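Local coordinates for protein beta-glucosidase (Saccharopolyspora erythraea D, PDB 5M6G) that probably hydrolyses terminal, non-reducing beta-D-glucosyl residues to release beta-D-glucose, as a two-domain glycoside hydrolase of family 3, at residues I174-A179 with I336-M341; E467-A472 with D571-D576; D52-R57 with T118-P123. All blocks are in the same frame, centred on the assembly; numbering follows the deposited sequence.

Interaction 1. Residues I174-A179 with I336-M341; sequences IDWSFA and IDMFMM. With MG (magnesium ion), chain F; SOR (sorbitol), chain L.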
loop_
_atom_site.group_PDB
_atom_site.type_symbol
_atom_site.label_atom_id
_atom_site.label_comp_id
_atom_site.label_asym_id
_atom_site.label_seq_id
_atom_site.Cartn_x
_atom_site.Cartn_y
_atom_site.Cartn_z
ATOM N N ILE A 174 12.200 2.412 11.672
ATOM C CA ILE A 174 12.203 2.059 10.257
ATOM C C ILE A 174 12.201 3.322 9.408
ATOM O O ILE A 174 11.516 4.305 9.717
ATOM C CB ILE A 174 11.001 1.143 9.966
ATOM C CG1 ILE A 174 11.180 -0.182 10.722
ATOM C CG2 ILE A 174 10.825 0.928 8.458
ATOM C CD1 ILE A 174 9.981 -1.139 10.640
ATOM N N ASP A 175 13.004 3.309 8.343
ATOM C CA ASP A 175 13.373 4.511 7.618
ATOM C C ASP A 175 12.631 4.693 6.315
ATOM O O ASP A 175 12.782 5.742 5.689
ATOM C CB ASP A 175 14.873 4.473 7.305
ATOM C CG ASP A 175 15.680 4.130 8.518
ATOM O OD1 ASP A 175 15.702 4.981 9.429
ATOM O OD2 ASP A 175 16.229 3.012 8.579
ATOM N N TRP A 176 11.849 3.707 5.899
ATOM C CA TRP A 176 11.545 3.544 4.481
ATOM C C TRP A 176 10.293 2.696 4.364
ATOM O O TRP A 176 10.278 1.559 4.846
ATOM C CB TRP A 176 12.754 2.881 3.794
ATOM C CG TRP A 176 12.662 2.578 2.323
ATOM C CD1 TRP A 176 11.691 2.968 1.430
ATOM C CD2 TRP A 176 13.604 1.793 1.577
ATOM N NE1 TRP A 176 11.992 2.476 0.166
ATOM C CE2 TRP A 176 13.153 1.745 0.237
ATOM C CE3 TRP A 176 14.793 1.125 1.918
ATOM C CZ2 TRP A 176 13.854 1.063 -0.763
ATOM C CZ3 TRP A 176 15.490 0.447 0.925
ATOM C CH2 TRP A 176 15.019 0.424 -0.402
ATOM N N SER A 177 9.240 3.253 3.770
ATOM C CA SER A 177 8.020 2.506 3.501
ATOM C C SER A 177 7.902 2.232 2.011
ATOM O O SER A 177 8.224 3.091 1.186
ATOM C CB SER A 177 6.770 3.253 3.969
ATOM O OG SER A 177 5.606 2.505 3.645
ATOM N N PHE A 178 7.432 1.031 1.675
ATOM C CA PHE A 178 7.162 0.658 0.286
ATOM C C PHE A 178 5.766 1.167 -0.078
ATOM O O PHE A 178 4.812 0.412 -0.258
ATOM C CB PHE A 178 7.301 -0.848 0.108
ATOM C CG PHE A 178 8.636 -1.401 0.601
ATOM C CD1 PHE A 178 9.830 -0.779 0.269
ATOM C CD2 PHE A 178 8.682 -2.538 1.399
ATOM C CE1 PHE A 178 11.054 -1.289 0.723
ATOM C CE2 PHE A 178 9.889 -3.054 1.854
ATOM C CZ PHE A 178 11.082 -2.426 1.520
ATOM N N ALA A 179 5.665 2.491 -0.160
ATOM C CA ALA A 179 4.405 3.195 -0.374
ATOM C C ALA A 179 4.723 4.593 -0.897
ATOM O O ALA A 179 5.731 5.187 -0.496
ATOM C CB ALA A 179 3.588 3.276 0.940
ATOM N N ILE A 336 18.682 -1.532 -11.872
ATOM C CA ILE A 336 18.194 -1.615 -10.496
ATOM C C ILE A 336 19.362 -1.481 -9.521
ATOM O O ILE A 336 20.448 -2.032 -9.739
ATOM C CB ILE A 336 17.415 -2.927 -10.291
ATOM C CG1 ILE A 336 16.162 -2.925 -11.172
ATOM C CG2 ILE A 336 17.015 -3.128 -8.812
ATOM C CD1 ILE A 336 15.316 -4.174 -11.051
ATOM N N ASP A 337 19.145 -0.749 -8.431
ATOM C CA ASP A 337 20.210 -0.422 -7.483
ATOM C C ASP A 337 20.273 -1.354 -6.284
ATOM O O ASP A 337 21.370 -1.665 -5.806
ATOM C CB ASP A 337 20.042 1.010 -6.977
ATOM C CG ASP A 337 19.997 2.015 -8.097
ATOM O OD1 ASP A 337 20.900 1.988 -8.964
ATOM O OD2 ASP A 337 19.042 2.820 -8.128
ATOM N N MET A 338 19.124 -1.770 -5.755
ATOM C CA MET A 338 19.071 -2.579 -4.546
ATOM C C MET A 338 18.139 -3.755 -4.788
ATOM O O MET A 338 17.101 -3.612 -5.440
ATOM C CB MET A 338 18.589 -1.757 -3.346
ATOM C CG MET A 338 18.438 -2.568 -2.065
ATOM S SD MET A 338 18.151 -1.529 -0.625
ATOM C CE MET A 338 19.826 -0.981 -0.264
ATOM N N PHE A 339 18.505 -4.917 -4.263
ATOM C CA PHE A 339 17.801 -6.147 -4.591
ATOM C C PHE A 339 17.176 -6.744 -3.345
ATOM O O PHE A 339 17.875 -7.092 -2.384
ATOM C CB PHE A 339 18.742 -7.109 -5.310
ATOM C CG PHE A 339 19.128 -6.587 -6.653
ATOM C CD1 PHE A 339 20.131 -5.636 -6.771
ATOM C CD2 PHE A 339 18.399 -6.941 -7.775
ATOM C CE1 PHE A 339 20.439 -5.099 -8.008
ATOM C CE2 PHE A 339 18.706 -6.420 -9.003
ATOM C CZ PHE A 339 19.717 -5.499 -9.124
ATOM N N MET A 340 15.850 -6.819 -3.363
ATOM C CA MET A 340 15.056 -7.278 -2.233
ATOM C C MET A 340 14.933 -8.792 -2.321
ATOM O O MET A 340 14.422 -9.315 -3.317
ATOM C CB MET A 340 13.677 -6.617 -2.262
ATOM C CG MET A 340 12.781 -6.967 -1.080
ATOM S SD MET A 340 11.093 -6.384 -1.383
ATOM C CE MET A 340 11.356 -4.627 -1.527
ATOM N N MET A 341 15.406 -9.496 -1.294
ATOM C CA MET A 341 15.458 -10.950 -1.354
ATOM C C MET A 341 15.045 -11.551 -0.015
ATOM O O MET A 341 15.289 -10.972 1.049
ATOM C CB MET A 341 16.859 -11.431 -1.761
ATOM C CG MET A 341 17.969 -11.045 -0.781
ATOM S SD MET A 341 19.586 -11.328 -1.563
ATOM C CE MET A 341 19.638 -9.980 -2.759
HETATM MG MG MG F . 14.755 5.662 11.241
HETATM C C1 SOR L . 5.099 -4.916 -3.020
HETATM C C2 SOR L . 5.557 -5.139 -1.590
HETATM C C3 SOR L . 6.165 -6.534 -1.478
HETATM C C4 SOR L . 6.316 -6.953 -0.019
HETATM C C5 SOR L . 6.376 -8.472 0.165
HETATM C C6 SOR L . 6.162 -8.780 1.644
HETATM O O1 SOR L . 4.089 -3.937 -3.070
HETATM O O2 SOR L . 6.515 -4.157 -1.236
HETATM O O3 SOR L . 7.423 -6.518 -2.101
HETATM O O4 SOR L . 7.479 -6.364 0.529
HETATM O O5 SOR L . 5.405 -9.145 -0.626
HETATM O O6 SOR L . 5.811 -10.136 1.821
HETATM O O HOH W 1 12.915 6.509 10.555
HETATM O O HOH W 2 16.805 5.351 11.930
HETATM O O HOH W 3 15.607 7.463 10.920
HETATM O O HOH W 4 14.381 6.436 13.086
#

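Interaction 2. Residues E467-A472 with D571-D576; sequences EGIRAA and DVLFGD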
loop_
_atom_site.group_PDB
_atom_site.type_symbol
_atom_site.label_atom_id
_atom_site.label_comp_id
_atom_site.label_asym_id
_atom_site.label_seq_id
_atom_site.Cartn_x
_atom_site.Cartn_y
_atom_site.Cartn_z
ATOM N N GLU A 467 -20.058 -1.387 15.783
ATOM C CA GLU A 467 -19.853 -0.601 16.992
ATOM C C GLU A 467 -20.085 0.879 16.724
ATOM O O GLU A 467 -20.661 1.588 17.562
ATOM C CB GLU A 467 -18.452 -0.856 17.543
ATOM C CG GLU A 467 -18.287 -2.271 18.089
ATOM C CD GLU A 467 -16.848 -2.596 18.433
ATOM O OE1 GLU A 467 -15.941 -1.919 17.899
ATOM O OE2 GLU A 467 -16.630 -3.521 19.246
ATOM N N GLY A 468 -19.668 1.357 15.551
ATOM C CA GLY A 468 -19.983 2.723 15.170
ATOM C C GLY A 468 -21.475 2.957 15.018
ATOM O O GLY A 468 -21.983 4.016 15.388
ATOM N N ILE A 469 -22.197 1.975 14.472
ATOM C CA ILE A 469 -23.652 2.114 14.345
ATOM C C ILE A 469 -24.302 2.182 15.722
ATOM O O ILE A 469 -25.174 3.025 15.976
ATOM C CB ILE A 469 -24.236 0.966 13.503
ATOM C CG1 ILE A 469 -23.765 1.081 12.049
ATOM C CG2 ILE A 469 -25.775 0.974 13.553
ATOM C CD1 ILE A 469 -23.996 -0.175 11.226
ATOM N N ARG A 470 -23.889 1.297 16.633
ATOM C CA ARG A 470 -24.450 1.327 17.982
ATOM C C ARG A 470 -24.236 2.686 18.637
ATOM O O ARG A 470 -25.143 3.219 19.290
ATOM C CB ARG A 470 -23.837 0.217 18.840
ATOM C CG ARG A 470 -24.213 -1.218 18.428
ATOM C CD ARG A 470 -23.597 -2.233 19.402
ATOM N NE ARG A 470 -24.058 -3.609 19.203
ATOM C CZ ARG A 470 -23.253 -4.657 19.053
ATOM N NH1 ARG A 470 -21.925 -4.508 19.084
ATOM N NH2 ARG A 470 -23.773 -5.865 18.875
ATOM N N ALA A 471 -23.046 3.273 18.455
ATOM C CA ALA A 471 -22.727 4.533 19.121
ATOM C C ALA A 471 -23.429 5.711 18.453
ATOM O O ALA A 471 -23.836 6.661 19.132
ATOM C CB ALA A 471 -21.213 4.752 19.142
ATOM N N ALA A 472 -23.563 5.679 17.122
ATOM C CA ALA A 472 -24.290 6.742 16.430
ATOM C C ALA A 472 -25.752 6.752 16.850
ATOM O O ALA A 472 -26.302 7.799 17.208
ATOM C CB ALA A 472 -24.164 6.569 14.913
ATOM N N ASP A 571 -20.835 7.576 10.603
ATOM C CA ASP A 571 -20.910 9.022 10.414
ATOM C C ASP A 571 -21.691 9.374 9.153
ATOM O O ASP A 571 -22.501 10.312 9.151
ATOM C CB ASP A 571 -19.508 9.620 10.344
ATOM C CG ASP A 571 -18.794 9.594 11.683
ATOM O OD1 ASP A 571 -19.460 9.379 12.717
ATOM O OD2 ASP A 571 -17.561 9.788 11.694
ATOM N N VAL A 572 -21.471 8.622 8.075
ATOM C CA VAL A 572 -22.171 8.890 6.822
ATOM C C VAL A 572 -23.593 8.340 6.869
ATOM O O VAL A 572 -24.548 9.026 6.486
ATOM C CB VAL A 572 -21.367 8.306 5.645
ATOM C CG1 VAL A 572 -22.123 8.457 4.339
ATOM C CG2 VAL A 572 -20.001 8.984 5.564
ATOM N N LEU A 573 -23.751 7.100 7.349
ATOM C CA LEU A 573 -25.067 6.468 7.427
ATOM C C LEU A 573 -26.075 7.322 8.191
ATOM O O LEU A 573 -27.265 7.342 7.850
ATOM C CB LEU A 573 -24.949 5.085 8.080
ATOM C CG LEU A 573 -24.348 3.930 7.258
ATOM C CD1 LEU A 573 -24.148 2.711 8.135
ATOM C CD2 LEU A 573 -25.225 3.584 6.040
ATOM N N PHE A 574 -25.622 8.032 9.225
ATOM C CA PHE A 574 -26.512 8.806 10.088
ATOM C C PHE A 574 -26.457 10.302 9.806
ATOM O O PHE A 574 -27.001 11.091 10.585
ATOM C CB PHE A 574 -26.194 8.519 11.560
ATOM C CG PHE A 574 -26.639 7.155 11.992
ATOM C CD1 PHE A 574 -25.830 6.053 11.792
ATOM C CD2 PHE A 574 -27.902 6.962 12.529
ATOM C CE1 PHE A 574 -26.249 4.788 12.154
ATOM C CE2 PHE A 574 -28.330 5.704 12.896
ATOM C CZ PHE A 574 -27.504 4.611 12.705
ATOM N N GLY A 575 -25.806 10.705 8.717
ATOM C CA GLY A 575 -25.833 12.082 8.271
ATOM C C GLY A 575 -24.932 13.039 9.013
ATOM O O GLY A 575 -25.052 14.251 8.801
ATOM N N ASP A 576 -24.045 12.548 9.886
ATOM C CA ASP A 576 -23.022 13.423 10.458
ATOM C C ASP A 576 -22.038 13.906 9.396
ATOM O O ASP A 576 -21.539 15.035 9.479
ATOM C CB ASP A 576 -22.291 12.710 11.601
ATOM C CG ASP A 576 -23.179 12.511 12.814
ATOM O OD1 ASP A 576 -24.052 13.373 13.041
ATOM O OD2 ASP A 576 -23.020 11.498 13.531
#

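Interaction 3. Residues D52-R57 with T118-P123; sequences DDLMAR and TPLGIP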
loop_
_atom_site.group_PDB
_atom_site.type_symbol
_atom_site.label_atom_id
_atom_site.label_comp_id
_atom_site.label_asym_id
_atom_site.label_seq_id
_atom_site.Cartn_x
_atom_site.Cartn_y
_atom_site.Cartn_z
ATOM N N ASP A 52 31.197 10.679 -1.870
ATOM C CA ASP A 52 32.469 10.460 -2.565
ATOM C C ASP A 52 33.535 9.901 -1.627
ATOM O O ASP A 52 34.263 8.963 -1.980
ATOM C CB ASP A 52 32.956 11.766 -3.191
ATOM C CG ASP A 52 32.167 12.158 -4.428
ATOM O OD1 ASP A 52 31.423 11.306 -4.962
ATOM O OD2 ASP A 52 32.301 13.322 -4.873
ATOM N N ASP A 53 33.649 10.468 -0.424
ATOM C CA ASP A 53 34.703 10.040 0.489
ATOM C C ASP A 53 34.480 8.608 0.960
ATOM O O ASP A 53 35.418 7.805 0.999
ATOM C CB ASP A 53 34.777 10.981 1.686
ATOM C CG ASP A 53 35.866 10.593 2.637
ATOM O OD1 ASP A 53 37.039 10.823 2.287
ATOM O OD2 ASP A 53 35.554 10.033 3.707
ATOM N N LEU A 54 33.239 8.278 1.338
ATOM C CA LEU A 54 32.926 6.919 1.765
ATOM C C LEU A 54 33.207 5.914 0.653
ATOM O O LEU A 54 33.887 4.908 0.871
ATOM C CB LEU A 54 31.461 6.836 2.210
ATOM C CG LEU A 54 30.931 5.481 2.683
ATOM C CD1 LEU A 54 31.798 4.898 3.801
ATOM C CD2 LEU A 54 29.463 5.610 3.131
ATOM N N MET A 55 32.687 6.167 -0.555
ATOM C CA MET A 55 32.918 5.221 -1.637
ATOM C C MET A 55 34.400 5.078 -1.958
ATOM O O MET A 55 34.849 3.984 -2.316
ATOM C CB MET A 55 32.133 5.631 -2.877
ATOM C CG MET A 55 30.640 5.398 -2.691
ATOM S SD MET A 55 29.634 5.846 -4.104
ATOM C CE MET A 55 30.292 4.734 -5.354
ATOM N N ALA A 56 35.176 6.153 -1.820
ATOM C CA ALA A 56 36.615 6.038 -2.059
ATOM C C ALA A 56 37.252 5.023 -1.122
ATOM O O ALA A 56 38.255 4.393 -1.477
ATOM C CB ALA A 56 37.291 7.400 -1.899
ATOM N N ARG A 57 36.669 4.831 0.065
ATOM C CA ARG A 57 37.194 3.910 1.069
ATOM C C ARG A 57 36.613 2.502 0.976
ATOM O O ARG A 57 37.098 1.603 1.675
ATOM C CB ARG A 57 36.935 4.472 2.473
ATOM C CG ARG A 57 37.509 5.863 2.674
ATOM C CD ARG A 57 36.976 6.525 3.924
ATOM N NE ARG A 57 37.410 7.914 4.002
ATOM C CZ ARG A 57 38.579 8.301 4.502
ATOM N NH1 ARG A 57 39.427 7.398 4.976
ATOM N NH2 ARG A 57 38.896 9.588 4.532
ATOM N N THR A 118 30.668 -2.293 12.051
ATOM C CA THR A 118 31.518 -2.736 10.960
ATOM C C THR A 118 32.675 -1.756 10.788
ATOM O O THR A 118 32.652 -0.656 11.346
ATOM C CB THR A 118 30.705 -2.833 9.672
ATOM O OG1 THR A 118 30.270 -1.523 9.294
ATOM C CG2 THR A 118 29.508 -3.737 9.869
ATOM N N PRO A 119 33.697 -2.112 9.993
ATOM C CA PRO A 119 34.849 -1.199 9.861
ATOM C C PRO A 119 34.482 0.194 9.371
ATOM O O PRO A 119 35.027 1.179 9.880
ATOM C CB PRO A 119 35.763 -1.943 8.873
ATOM C CG PRO A 119 35.488 -3.392 9.166
ATOM C CD PRO A 119 33.983 -3.436 9.399
ATOM N N LEU A 120 33.570 0.317 8.395
ATOM C CA LEU A 120 33.142 1.637 7.948
ATOM C C LEU A 120 31.961 2.172 8.739
ATOM O O LEU A 120 31.732 3.387 8.737
ATOM C CB LEU A 120 32.776 1.615 6.454
ATOM C CG LEU A 120 33.962 1.300 5.535
ATOM C CD1 LEU A 120 33.483 1.104 4.104
ATOM C CD2 LEU A 120 34.970 2.420 5.602
ATOM N N GLY A 121 31.215 1.304 9.417
ATOM C CA GLY A 121 30.093 1.765 10.214
ATOM C C GLY A 121 28.966 2.369 9.405
ATOM O O GLY A 121 28.298 3.295 9.882
ATOM N N ILE A 122 28.750 1.886 8.182
ATOM C CA ILE A 122 27.650 2.368 7.347
ATOM C C ILE A 122 26.329 1.938 7.971
ATOM O O ILE A 122 26.070 0.733 8.095
ATOM C CB ILE A 122 27.745 1.838 5.912
ATOM C CG1 ILE A 122 29.021 2.354 5.234
ATOM C CG2 ILE A 122 26.493 2.239 5.126
ATOM C CD1 ILE A 122 29.206 1.804 3.825
ATOM N N PRO A 123 25.462 2.868 8.353
ATOM C CA PRO A 123 24.224 2.464 9.017
ATOM C C PRO A 123 23.303 1.740 8.051
ATOM O O PRO A 123 23.333 1.950 6.830
ATOM C CB PRO A 123 23.621 3.790 9.499
ATOM C CG PRO A 123 24.193 4.813 8.583
ATOM C CD PRO A 123 25.544 4.324 8.153
#

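Interaction 1. Residues I174-A179 with I336-M341
One face of the Phe178 ring carries the CE methyl of Met340, while its edge abuts Trp176 CZ2 and its CE1 lies over a face of the indole; the six-membered-ring edge of that indole, near its plane, meets Met338 SD. These four buried side chains fill part of the interior of the TIM-barrel-like domain of family 3. Strands 176-177 and 339-341 are the outermost two of a five-stranded parallel sheet. The side chains of 174-179 and 336-341 meet in the barrel interior, with Phe178 CA and Met340 CA 11.5 Å apart.

Such a span calls for long side chains. Met340 CE makes a CH-pi contact 4.0 Å from the centroid of the Phe178 ring and 21° off its normal. The chain gets there by running extended from the backbone, CG anti to N, and bending only at its last torsion (chi3 -61°). Met338 instead presents its sulfur, SD lying 3.7 Å from Trp176 CZ3. This is a Met-aromatic contact at the ring edge, where the polarisable sulfur can face the slightly positive ring hydrogens. Trp176 NE1 is satisfied by Thr229 OG1, which helps to hold the indole's rotation, and Gln69 of strand 68-71 touches all four side chains.

At its start the first segment is tied to a magnesium ion through Asp175 OD1, joined by Gly173 O and four waters, one of which also donates to Ile174 O. At its other end Phe178 reaches the pocket that holds sorbitol. There Phe178 CB lies 3.7 Å from sorbitol O2, and Met340 SD comes equally near sorbitol O3.

Interaction 2. Residues E467-A472 with D571-D576
The last turn of helix 465-472 approaches the end of helix 567-573, with Ala472 CA 7.0 Å from Phe574 CA and Ile469 CA 8.3 Å from Leu573 CA. Phe574 is the first residue to leave helical geometry. Gly575 follows with positive phi, readily adopted without a side chain, and its N bonds back to Val572 O at 3.1 Å.

A small residue sits where the backbones are nearer. Ala472 CB lies over a face of the Phe574 ring, off-centre toward CD1, at 3.6 Å from that atom, in a CH-pi contact 26° off the ring normal. One turn earlier, the Ile469 side chain crosses that of Phe574 at about a right angle and brings CG2 to the ring's edge, 4.1 Å from Phe574 CE1. Its other branch, CG1, lies anti to the carbonyl carbon (chi1 -67°) and carries CD1 out to Leu573 CD1 at 4.2 Å. The branched isoleucine thus serves two partners at once.

The end of helix 465-472, and that of helix 567-573 with the residue after it, pack on the mixed sheet, in keeping with the alpha/beta sandwich of the family 3 C-terminal domain: Ile469 rests on Val433 and Phe574 on Leu431, both of strand 431-434, and Leu573 on Leu557 of strand 555-560.

Interaction 3. Residues D52-R57 with T118-P123
Arg57 points its CB toward Leu120 yet sends its charge elsewhere: CB lies 4.2 Å from Leu120 CD2, while the guanidinium turns back to Asp53, one turn earlier in its own helix. There it grips the carboxylate side-on with two nitrogens. Arg57 NE gives the straighter bond, 2.8 Å to Asp53 OD2 at 158°, but meets that oxygen from above the carboxylate plane, 40° out of it. Arg57 NH2 reaches the syn lone pair of Asp53 OD1 at 3.2 Å. Tyr40 N is a further donor to Asp53 OD2, so the carboxylate binds the N-terminal segment as well as the arginine. A long, flexible arginine suits this exposed rim, since its CB can rest against Leu120 while its charged end stays at the surface.

The buried part of the contact belongs to Leu54. Its CG lies anti to the backbone N (chi1 179°), and from there both methyls come up to the end of Ile122, the two side chains crossing obliquely. Leu54 CD2 is 3.9 Å from Ile122 CD1, and Leu54 CD1 is 4.0 Å from Ile122 CG1. The same CD1 touches Leu120 CD1 at 4.2 Å, so the forked end of the leucine bridges two residues of the loop.

That loop joins helix 101-116 to strand 125-128 of the TIM-barrel-like domain, and its turn is an ST motif: Thr118 OG1 accepts from Gly121 N at 3.0 Å. Gly121 has positive phi, which a residue without a side chain takes easily. Leu120 in this turn and Ile122 just after it both point toward helix 47-57. Helix 363-379 completes the packing, with Leu374 against Leu54 and Lys377 against Ile122, while Leu120 also touches Asp62 of helix 60-66.

How the interactions relate
Only interaction 1 reaches the sorbitol pocket, to which it supplies Phe178 and Met340. Interaction 3 lies on the same side of the chain's centre, its centre about 20 Å from that of interaction 1 and its nearest atoms about 7 Å away. It packs the outside of the barrel domain at a loop leading into a strand, and the side chain of Ile122 is about 11 Å from that of the magnesium ligand Asp175. Interaction 2 belongs to the other domain; its centre lies about 40 Å from that of interaction 1 and about 56 Å from that of interaction 3. It stands away from the pocket, although its domain contributes Trp448 and Glu505 there.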